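Local coordinates for protein 8-demethyl-8-aminoriboflavin-5'-phosphate synthase (Streptomyces davawensis, PDB 5MLD) that catalyses the exchange of the C-8 methyl group of riboflavin-5'-phosphate for an amino group during biosynthesis of the antibiotic roseoflavin, at residues Gln20-Gly23 and Leu24-Lys27; Asn147-Arg151 and Leu152-Val156; Thr170-Gly173 and Tyr174-Lys178; Cys215-Ala218 and Ala219-Glu222. All coordinates share one frame; numbering follows the deposited sequence. Where two conformers were deposited one is given.

Interaction 1: residues Gln20-Gly23 and Leu24-Lys27. With 8DP (8-demethyl-8-aminoriboflavin-5'-phosphate), chain I.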
loop_
_atom_site.group_PDB
_atom_site.type_symbol
_atom_site.label_atom_id
_atom_site.label_comp_id
_atom_site.label_asym_id
_atom_site.label_seq_id
_atom_site.Cartn_x
_atom_site.Cartn_y
_atom_site.Cartn_z
ATOM N N GLN A 20 -7.155 -22.685 4.618
ATOM C CA GLN A 20 -8.170 -21.734 5.084
ATOM C C GLN A 20 -8.869 -21.067 3.900
ATOM O O GLN A 20 -10.101 -20.937 3.880
ATOM C CB GLN A 20 -7.534 -20.660 5.992
ATOM C CG GLN A 20 -6.560 -21.157 7.088
ATOM C CD GLN A 20 -7.233 -21.980 8.167
ATOM O OE1 GLN A 20 -8.216 -21.549 8.779
ATOM N NE2 GLN A 20 -6.708 -23.188 8.402
ATOM N N THR A 21 -8.084 -20.615 2.919
ATOM C CA THR A 21 -8.620 -19.884 1.776
ATOM C C THR A 21 -9.588 -20.743 0.981
ATOM O O THR A 21 -10.567 -20.228 0.420
ATOM C CB THR A 21 -7.480 -19.426 0.860
ATOM O OG1 THR A 21 -6.477 -18.775 1.637
ATOM C CG2 THR A 21 -7.990 -18.442 -0.181
ATOM N N GLN A 22 -9.328 -22.053 0.929
ATOM C CA GLN A 22 -10.189 -22.969 0.189
ATOM C C GLN A 22 -11.635 -22.893 0.666
ATOM O O GLN A 22 -12.557 -23.170 -0.111
ATOM C CB GLN A 22 -9.644 -24.398 0.320
ATOM C CG GLN A 22 -10.397 -25.440 -0.519
ATOM C CD GLN A 22 -10.215 -25.214 -2.010
ATOM O OE1 GLN A 22 -9.175 -24.729 -2.451
ATOM N NE2 GLN A 22 -11.233 -25.562 -2.794
ATOM N N GLY A 23 -11.856 -22.531 1.938
ATOM C CA GLY A 23 -13.216 -22.359 2.422
ATOM C C GLY A 23 -13.994 -21.307 1.650
ATOM O O GLY A 23 -15.170 -21.497 1.345
ATOM N N LEU A 24 -13.344 -20.188 1.310
ATOM C CA LEU A 24 -14.016 -19.177 0.494
ATOM C C LEU A 24 -14.276 -19.691 -0.925
ATOM O O LEU A 24 -15.343 -19.428 -1.503
ATOM C CB LEU A 24 -13.189 -17.884 0.460
ATOM C CG LEU A 24 -13.159 -17.074 1.758
ATOM C CD1 LEU A 24 -12.017 -17.554 2.675
ATOM C CD2 LEU A 24 -13.086 -15.583 1.474
ATOM N N ILE A 25 -13.317 -20.421 -1.492
ATOM C CA ILE A 25 -13.476 -21.018 -2.819
ATOM C C ILE A 25 -14.660 -21.972 -2.827
ATOM O O ILE A 25 -15.478 -21.975 -3.764
ATOM C CB ILE A 25 -12.178 -21.728 -3.243
ATOM C CG1 ILE A 25 -10.990 -20.754 -3.251
ATOM C CG2 ILE A 25 -12.345 -22.433 -4.595
ATOM C CD1 ILE A 25 -9.678 -21.398 -3.687
ATOM N N ASP A 26 -14.784 -22.778 -1.772
ATOM C CA ASP A 26 -15.877 -23.743 -1.708
ATOM C C ASP A 26 -17.246 -23.065 -1.695
ATOM O O ASP A 26 -18.226 -23.671 -2.144
ATOM C CB ASP A 26 -15.697 -24.649 -0.486
ATOM C CG ASP A 26 -14.530 -25.629 -0.653
ATOM O OD1 ASP A 26 -14.129 -25.917 -1.812
ATOM O OD2 ASP A 26 -14.021 -26.127 0.372
ATOM N N LYS A 27 -17.346 -21.835 -1.183
ATOM C CA LYS A 27 -18.606 -21.090 -1.287
ATOM C C LYS A 27 -18.824 -20.536 -2.693
ATOM O O LYS A 27 -19.961 -20.527 -3.197
ATOM C CB LYS A 27 -18.644 -19.921 -0.300
ATOM C CG LYS A 27 -18.464 -20.254 1.183
ATOM C CD LYS A 27 -19.726 -20.825 1.760
ATOM C CE LYS A 27 -19.752 -20.644 3.275
ATOM N NZ LYS A 27 -20.784 -21.495 3.872
HETATM C C4 8DP I . -2.455 -16.074 6.957
HETATM C C5 8DP I . -1.855 -15.576 8.277
HETATM C C8 8DP I . 2.204 -16.528 7.394
HETATM N N3 8DP I . 1.011 -12.550 7.161
HETATM C C2 8DP I . -3.922 -18.134 6.441
HETATM N N2 8DP I . 2.678 -17.888 7.451
HETATM N N1 8DP I . -0.831 -14.509 7.912
HETATM C C6 8DP I . 0.446 -14.851 7.608
HETATM O O6 8DP I . -1.975 -18.330 7.733
HETATM N N4 8DP I . -2.481 -12.848 8.124
HETATM C C12 8DP I . 1.381 -13.854 7.252
HETATM C C13 8DP I . -1.207 -13.207 7.830
HETATM C C14 8DP I . -0.281 -12.227 7.446
HETATM C C15 8DP I . -0.725 -10.900 7.380
HETATM C C16 8DP I . -2.855 -11.587 8.047
HETATM C C1 8DP I . -3.705 -19.476 5.734
HETATM C C3 8DP I . -2.516 -17.585 6.683
HETATM C C7 8DP I . 0.869 -16.201 7.708
HETATM C C9 8DP I . 3.125 -15.505 7.027
HETATM O O1 8DP I . -5.133 -21.119 2.518
HETATM P P1 8DP I . -4.157 -20.998 3.708
HETATM O O2 8DP I . -4.449 -22.147 4.736
HETATM O O3 8DP I . -2.704 -21.044 3.255
HETATM O O4 8DP I . -4.450 -19.600 4.463
HETATM O O5 8DP I . -4.729 -17.340 5.644
HETATM O O7 8DP I . -2.896 -15.303 6.083
HETATM C C10 8DP I . 4.564 -15.836 6.693
HETATM C C11 8DP I . 2.708 -14.200 6.953
HETATM O O8 8DP I . 0.137 -9.874 6.994
HETATM N N5 8DP I . -1.999 -10.615 7.676
HETATM O O9 8DP I . -4.184 -11.188 8.336
#

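Interaction 2: residues Asn147-Arg151 and Leu152-Val156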
loop_
_atom_site.group_PDB
_atom_site.type_symbol
_atom_site.label_atom_id
_atom_site.label_comp_id
_atom_site.label_asym_id
_atom_site.label_seq_id
_atom_site.Cartn_x
_atom_site.Cartn_y
_atom_site.Cartn_z
ATOM N N ASN A 147 -5.296 -3.706 -9.152
ATOM C CA ASN A 147 -4.590 -2.727 -9.976
ATOM C C ASN A 147 -3.708 -3.417 -11.010
ATOM O O ASN A 147 -3.721 -3.058 -12.194
ATOM C CB ASN A 147 -3.739 -1.793 -9.105
ATOM C CG ASN A 147 -2.933 -0.788 -9.946
ATOM O OD1 ASN A 147 -1.713 -0.923 -10.134
ATOM N ND2 ASN A 147 -3.625 0.188 -10.493
ATOM N N ASN A 148 -2.921 -4.411 -10.585
ATOM C CA ASN A 148 -2.045 -5.087 -11.538
ATOM C C ASN A 148 -2.837 -5.814 -12.612
ATOM O O ASN A 148 -2.456 -5.791 -13.789
ATOM C CB ASN A 148 -1.117 -6.076 -10.846
ATOM C CG ASN A 148 -0.180 -6.743 -11.831
ATOM O OD1 ASN A 148 0.815 -6.147 -12.243
ATOM N ND2 ASN A 148 -0.510 -7.961 -12.248
ATOM N N LEU A 149 -3.932 -6.477 -12.233
ATOM C CA LEU A 149 -4.743 -7.159 -13.240
ATOM C C LEU A 149 -5.380 -6.154 -14.185
ATOM O O LEU A 149 -5.471 -6.405 -15.394
ATOM C CB LEU A 149 -5.799 -8.029 -12.566
ATOM C CG LEU A 149 -5.225 -9.232 -11.811
ATOM C CD1 LEU A 149 -6.358 -10.023 -11.164
ATOM C CD2 LEU A 149 -4.357 -10.124 -12.731
ATOM N N GLY A 150 -5.807 -5.006 -13.643
ATOM C CA GLY A 150 -6.284 -3.910 -14.479
ATOM C C GLY A 150 -5.293 -3.502 -15.554
ATOM O O GLY A 150 -5.686 -3.214 -16.684
ATOM N N ARG A 151 -3.990 -3.475 -15.221
ATOM C CA ARG A 151 -2.977 -3.097 -16.215
ATOM C C ARG A 151 -2.924 -4.084 -17.375
ATOM O O ARG A 151 -2.568 -3.705 -18.496
ATOM C CB ARG A 151 -1.584 -2.999 -15.573
ATOM C CG ARG A 151 -1.328 -1.744 -14.745
ATOM C CD ARG A 151 0.119 -1.689 -14.209
ATOM N NE ARG A 151 1.111 -1.219 -15.186
ATOM C CZ ARG A 151 1.868 -2.023 -15.931
ATOM N NH1 ARG A 151 1.738 -3.336 -15.818
ATOM N NH2 ARG A 151 2.752 -1.522 -16.789
ATOM N N LEU A 152 -3.289 -5.345 -17.127
ATOM C CA LEU A 152 -3.201 -6.408 -18.119
ATOM C C LEU A 152 -4.400 -6.465 -19.048
ATOM O O LEU A 152 -4.317 -7.091 -20.112
ATOM C CB LEU A 152 -3.056 -7.767 -17.419
ATOM C CG LEU A 152 -1.861 -7.959 -16.496
ATOM C CD1 LEU A 152 -1.899 -9.366 -15.906
ATOM C CD2 LEU A 152 -0.541 -7.699 -17.248
ATOM N N GLY A 153 -5.523 -5.869 -18.670
ATOM C CA GLY A 153 -6.696 -5.974 -19.514
ATOM C C GLY A 153 -7.970 -6.369 -18.800
ATOM O O GLY A 153 -9.042 -6.351 -19.416
ATOM N N TYR A 154 -7.878 -6.721 -17.513
ATOM C CA TYR A 154 -9.048 -7.131 -16.749
ATOM C C TYR A 154 -9.907 -5.942 -16.349
ATOM O O TYR A 154 -9.400 -4.879 -15.985
ATOM C CB TYR A 154 -8.630 -7.901 -15.484
ATOM C CG TYR A 154 -8.127 -9.287 -15.788
ATOM C CD1 TYR A 154 -9.012 -10.355 -15.891
ATOM C CD2 TYR A 154 -6.765 -9.531 -15.962
ATOM C CE1 TYR A 154 -8.562 -11.627 -16.187
ATOM C CE2 TYR A 154 -6.306 -10.805 -16.258
ATOM C CZ TYR A 154 -7.219 -11.846 -16.373
ATOM O OH TYR A 154 -6.780 -13.114 -16.674
ATOM N N SER A 155 -11.219 -6.139 -16.398
ATOM C CA SER A 155 -12.180 -5.200 -15.836
ATOM C C SER A 155 -12.622 -5.696 -14.469
ATOM O O SER A 155 -12.744 -6.905 -14.240
ATOM C CB SER A 155 -13.405 -5.050 -16.740
ATOM O OG SER A 155 -13.023 -4.565 -18.013
ATOM N N VAL A 156 -12.871 -4.761 -13.564
ATOM C CA VAL A 156 -13.206 -5.084 -12.187
ATOM C C VAL A 156 -14.592 -4.518 -11.905
ATOM O O VAL A 156 -14.788 -3.301 -11.981
ATOM C CB VAL A 156 -12.166 -4.519 -11.208
ATOM C CG1 VAL A 156 -12.447 -5.002 -9.777
ATOM C CG2 VAL A 156 -10.771 -4.948 -11.649
#

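Interaction 3: residues Thr170-Gly173 and Tyr174-Lys178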
loop_
_atom_site.group_PDB
_atom_site.type_symbol
_atom_site.label_atom_id
_atom_site.label_comp_id
_atom_site.label_asym_id
_atom_site.label_seq_id
_atom_site.Cartn_x
_atom_site.Cartn_y
_atom_site.Cartn_z
ATOM N N THR A 170 -3.076 -12.879 16.359
ATOM C CA THR A 170 -2.249 -13.862 15.677
ATOM C C THR A 170 -3.067 -14.908 14.945
ATOM O O THR A 170 -2.488 -15.741 14.242
ATOM C CB THR A 170 -1.370 -14.600 16.680
ATOM O OG1 THR A 170 -2.225 -15.292 17.584
ATOM C CG2 THR A 170 -0.469 -13.622 17.439
ATOM N N GLY A 171 -4.379 -14.909 15.140
ATOM C CA GLY A 171 -5.225 -16.000 14.688
ATOM C C GLY A 171 -6.250 -16.356 15.745
ATOM O O GLY A 171 -6.386 -15.659 16.759
ATOM N N PRO A 172 -6.969 -17.463 15.538
ATOM C CA PRO A 172 -6.769 -18.437 14.457
ATOM C C PRO A 172 -7.403 -18.019 13.125
ATOM O O PRO A 172 -7.939 -16.912 13.023
ATOM C CB PRO A 172 -7.465 -19.676 15.000
ATOM C CG PRO A 172 -8.609 -19.096 15.803
ATOM C CD PRO A 172 -7.983 -17.920 16.506
ATOM N N GLY A 173 -7.320 -18.891 12.123
ATOM C CA GLY A 173 -7.819 -18.601 10.795
ATOM C C GLY A 173 -9.285 -18.929 10.585
ATOM O O GLY A 173 -10.046 -19.179 11.521
ATOM N N TYR A 174 -9.655 -18.960 9.303
ATOM C CA TYR A 174 -11.043 -19.120 8.874
ATOM C C TYR A 174 -11.703 -20.357 9.476
ATOM O O TYR A 174 -12.880 -20.318 9.846
ATOM C CB TYR A 174 -11.042 -19.198 7.356
ATOM C CG TYR A 174 -12.356 -19.377 6.629
ATOM C CD1 TYR A 174 -13.073 -18.271 6.164
ATOM C CD2 TYR A 174 -12.826 -20.646 6.312
ATOM C CE1 TYR A 174 -14.259 -18.435 5.449
ATOM C CE2 TYR A 174 -14.013 -20.820 5.600
ATOM C CZ TYR A 174 -14.721 -19.702 5.171
ATOM O OH TYR A 174 -15.901 -19.862 4.448
ATOM N N ILE A 175 -10.960 -21.461 9.591
ATOM C CA ILE A 175 -11.562 -22.729 10.019
ATOM C C ILE A 175 -11.943 -22.673 11.495
ATOM O O ILE A 175 -13.126 -22.772 11.852
ATOM C CB ILE A 175 -10.626 -23.909 9.710
ATOM C CG1 ILE A 175 -10.556 -24.115 8.196
ATOM C CG2 ILE A 175 -11.119 -25.189 10.395
ATOM C CD1 ILE A 175 -9.508 -25.120 7.748
ATOM N N GLU A 176 -10.953 -22.496 12.378
ATOM C CA GLU A 176 -11.267 -22.391 13.800
ATOM C C GLU A 176 -12.103 -21.166 14.116
ATOM O O GLU A 176 -12.866 -21.175 15.092
ATOM C CB GLU A 176 -9.988 -22.358 14.639
ATOM C CG GLU A 176 -9.511 -23.721 15.060
ATOM C CD GLU A 176 -8.268 -23.654 15.933
ATOM O OE1 GLU A 176 -7.736 -22.539 16.125
ATOM O OE2 GLU A 176 -7.847 -24.716 16.444
ATOM N N GLY A 177 -11.967 -20.099 13.323
ATOM C CA GLY A 177 -12.710 -18.880 13.527
ATOM C C GLY A 177 -14.131 -18.915 13.010
ATOM O O GLY A 177 -14.861 -17.930 13.149
ATOM N N LYS A 178 -14.524 -20.048 12.420
ATOM C CA LYS A 178 -15.894 -20.310 11.948
ATOM C C LYS A 178 -16.293 -19.359 10.824
ATOM O O LYS A 178 -17.440 -18.909 10.738
ATOM C CB LYS A 178 -16.913 -20.256 13.096
ATOM C CG LYS A 178 -16.699 -21.353 14.150
ATOM C CD LYS A 178 -17.690 -21.251 15.309
ATOM C CE LYS A 178 -17.446 -22.365 16.333
ATOM N NZ LYS A 178 -18.245 -22.184 17.588
#

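Interaction 4: residues Cys215-Ala218 and Ala219-Glu222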
loop_
_atom_site.group_PDB
_atom_site.type_symbol
_atom_site.label_atom_id
_atom_site.label_comp_id
_atom_site.label_asym_id
_atom_site.label_seq_id
_atom_site.Cartn_x
_atom_site.Cartn_y
_atom_site.Cartn_z
ATOM N N CYS A 215 -4.313 4.476 -30.353
ATOM C CA CYS A 215 -4.084 5.371 -29.223
ATOM C C CYS A 215 -2.610 5.713 -29.103
ATOM O O CYS A 215 -2.251 6.872 -28.870
ATOM C CB CYS A 215 -4.589 4.741 -27.917
ATOM S SG CYS A 215 -6.382 4.597 -27.784
ATOM N N ALA A 216 -1.739 4.715 -29.298
ATOM C CA ALA A 216 -0.305 4.933 -29.153
ATOM C C ALA A 216 0.244 5.794 -30.286
ATOM O O ALA A 216 1.150 6.602 -30.076
ATOM C CB ALA A 216 0.424 3.588 -29.115
ATOM N N GLN A 217 -0.272 5.607 -31.495
ATOM C CA GLN A 217 0.193 6.426 -32.610
ATOM C C GLN A 217 -0.218 7.877 -32.430
ATOM O O GLN A 217 0.594 8.786 -32.638
ATOM C CB GLN A 217 -0.330 5.861 -33.924
ATOM C CG GLN A 217 0.547 4.731 -34.430
ATOM C CD GLN A 217 -0.087 3.958 -35.558
ATOM O OE1 GLN A 217 -1.094 4.381 -36.132
ATOM N NE2 GLN A 217 0.505 2.818 -35.891
ATOM N N ALA A 218 -1.466 8.113 -32.014
ATOM C CA ALA A 218 -1.879 9.479 -31.694
ATOM C C ALA A 218 -1.017 10.060 -30.577
ATOM O O ALA A 218 -0.640 11.238 -30.616
ATOM C CB ALA A 218 -3.364 9.507 -31.314
ATOM N N ALA A 219 -0.665 9.233 -29.586
ATOM C CA ALA A 219 0.209 9.698 -28.516
ATOM C C ALA A 219 1.619 9.982 -29.029
ATOM O O ALA A 219 2.263 10.936 -28.580
ATOM C CB ALA A 219 0.255 8.669 -27.380
ATOM N N ARG A 220 2.127 9.157 -29.947
ATOM C CA ARG A 220 3.434 9.456 -30.533
ATOM C C ARG A 220 3.401 10.783 -31.275
ATOM O O ARG A 220 4.318 11.598 -31.139
ATOM C CB ARG A 220 3.885 8.343 -31.479
ATOM C CG ARG A 220 5.266 8.605 -32.088
ATOM C CD ARG A 220 5.582 7.664 -33.235
ATOM N NE ARG A 220 4.536 7.694 -34.251
ATOM C CZ ARG A 220 3.854 6.631 -34.661
ATOM N NH1 ARG A 220 4.120 5.433 -34.157
ATOM N NH2 ARG A 220 2.908 6.769 -35.584
ATOM N N GLU A 221 2.337 11.020 -32.049
ATOM C CA GLU A 221 2.207 12.236 -32.855
ATOM C C GLU A 221 2.049 13.496 -32.013
ATOM O O GLU A 221 2.050 14.596 -32.575
ATOM C CB GLU A 221 1.019 12.096 -33.820
ATOM C CG GLU A 221 1.269 11.127 -34.978
ATOM C CD GLU A 221 0.009 10.745 -35.774
ATOM O OE1 GLU A 221 -1.120 10.795 -35.227
ATOM O OE2 GLU A 221 0.155 10.380 -36.965
ATOM N N GLU A 222 1.919 13.381 -30.689
ATOM C CA GLU A 222 1.822 14.555 -29.830
ATOM C C GLU A 222 2.895 14.588 -28.750
ATOM O O GLU A 222 2.815 15.426 -27.848
ATOM C CB GLU A 222 0.430 14.641 -29.187
ATOM C CG GLU A 222 0.217 13.697 -28.001
ATOM C CD GLU A 222 -1.257 13.527 -27.634
ATOM O OE1 GLU A 222 -2.050 14.466 -27.856
ATOM O OE2 GLU A 222 -1.626 12.433 -27.139
#

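Interaction 1: residues Gln20-Gly23 and Leu24-Lys27
Gln22 O accepts the backbone N of Asp26 at 2.8 Å where Gln20-Gly23 joins Leu24-Lys27 within helix 20-34, whereas the i to i+4 bonds of Ile25 N to Thr21 O and Lys27 N to Gly23 O are weak. The same two residues are bridged a second time by side chains. Gln22 sends CG away from its own backbone N (chi1 -175°) and then bends at chi2 (67°), which brings the amide back alongside the next turn. NE2 gives a hydrogen bond to Asp26 OD1 at 3.1 Å, arriving from above the carboxylate plane, 44° out of it. The flank of this amide rests on Ile25, with OE1 3.6 Å from Ile25 CD1, and OE1 is itself bonded to Asn9. Leu24 and Ile25 carry the helix inward, against strand 125-132, and Leu24 also meets helix 183-205. This is the first helix of the flavodoxin-like fold, between strands 4-9 and 38-43, and its N-terminal turn holds the flavin phosphate. Gln20 N donates to 8DP O2 at 2.8 Å, Thr21 N to 8DP O1 at 3.0 Å, and Thr21 OG1 also to 8DP O1, at 2.8 Å. These three donors are all neutral, two peptide N-H groups and a hydroxyl, and the start of the helix would be expected to add a favourable dipole.

Interaction 2: residues Asn147-Arg151 and Leu152-Val156
Leu149 O, in the last turn of helix 138-152, takes two firm backbone bonds, from Leu152 N at 3.0 Å and Tyr154 N at 3.2 Å, which reach it from opposite faces of its carbonyl plane. The weak bonds of Gly153 N to Leu149 O and Gly150 O lie between them. Leu149 and Tyr154 also pack by side chain: Leu149 CB, 3.8 Å from Tyr154 CD2, and Leu149 CD2, 4.1 Å from Tyr154 CE2, lie to one face of the ring, above its CD2-CE2 side. Leu149 O, by contrast, sits at the ring edge, in its plane, 3.4 Å from Tyr154 CD2. Gly153, with positive phi (131°), turns the chain out of the helix in a Schellman motif, and the chain passes directly into the short, weakly bonded strand 154-155, which pairs in parallel with strand 125-132; the three elements form a beta-alpha-beta unit. The same Leu149 CD2 also meets Leu152 CD1 at 4.1 Å. Asn148 ND2, which is hydrogen-bonded to Asn108, approaches Leu152 CD1. Gly150 has no side chain, and its CA-H points almost straight at Tyr154 O, 3.6 Å from CA. Leu149 and Tyr154 both lie on Ala127 of the sheet, while Arg151 turns outward, its NH2 bonded to Ile238 O of a third subunit and its carbonyl O to Asn159 of a second.

Interaction 3: residues Thr170-Gly173 and Tyr174-Lys178
With a cis peptide bond before Pro172 and Glu176 chi1 at -90°, the proline ring and the glutamate side chain cross at about a right angle. The Glu176 chain runs extended beyond CG (chi2 -178°), and its OE1 lies at the CB-CG edge of the ring, 3.1 Å from Pro172 CB and 3.6 Å from Pro172 CG, while Glu176 CB lies 3.7 Å from both carbons. Beside this pair, Gly177 N donates to Gly173 O at 2.8 Å, almost along the C=O axis, and closes a single helix-like turn; a type I beta turn from Ile175 to Lys178 overlaps its end. The turn belongs to the loop between strand 161-164 and helix 183-205. Tyr174 CB points away from the 170-173 segment, and its side chain packs on Gln20, Leu24 and Lys27 of helix 20-34, with its ring edge-to-face on Trp164. Both carboxylate oxygens of Glu176 are used by a second subunit: OE1 by Gln244 N and OE2 by Lys245 N of that chain, whose Arg242 also packs on Pro172. The proline thus supplies an apolar support for one side of a charged group, while backbone N-H groups across the subunit interface satisfy its oxygens and probably ease the cost of partial burial.

Interaction 4: residues Cys215-Ala218 and Ala219-Glu222
Arg220 starts against the backbone of the preceding turn: its CB touches Gln217 O and Ala216 O, each at 3.5 Å. CG then leaves on the side away from the backbone N (chi1 -179°), and a bend at chi3 (54°) folds the guanidinium back toward Gln217. There CZ lies 3.8 Å from Gln217 CG. NH1 is 3.7 Å from that methylene, and NH2 comes closest, at 3.3 Å, with Gln217 CB also near it. Gln217 CA covers one face of the guanidinium, offset toward the rim. The two side chains run side by side and point the same way, their amide and guanidinium planes 38° apart, so the meeting is of cation with aliphatic chain and not of polar ends. The Arg220 side chain also packs on Asn234 of a third subunit. The backbone beneath is regular: Ala219 N to Cys215 O, Arg220 N to Ala216 O at 2.7 Å, and Glu221 N to Gln217 O at 2.9 Å are the i to i+4 bonds of helix 212-220 at its C-terminal end. Glu221 stretches back along the turn, its CG 3.4 Å from Gln217 O. Glu222, in the loop that follows, carries its carboxylate back toward Ala218 O; OE2 makes a salt bridge with Arg190 of a second subunit, on which Ala218 also packs. Arg220 and Glu222 therefore face different neighbouring subunits: Glu222 is paired by a salt bridge to one, while Arg220 lies along the Gln217 methylenes.

Interactions 1 and 3 form one neighbourhood at the flavin phosphate: their centres are about 13 Å apart, and Gln20 OE1 probably accepts Ile175 N at 2.9 Å, so the residue whose backbone N holds 8DP also ties down the 170-178 loop. Phe243 of a second subunit packs on both Gln20 and Ile175. Interaction 2 belongs to the same flavodoxin-like core, about 23 Å from interaction 1 between centres; it lies away from the FMN-binding residues, though the Asn148 side chain is about 6 Å from another copy of 8DP in the tetramer. Interaction 4 is about 45 Å from interaction 1 between centres and across the chain's centre, but like interactions 2 and 3 it meets a second subunit.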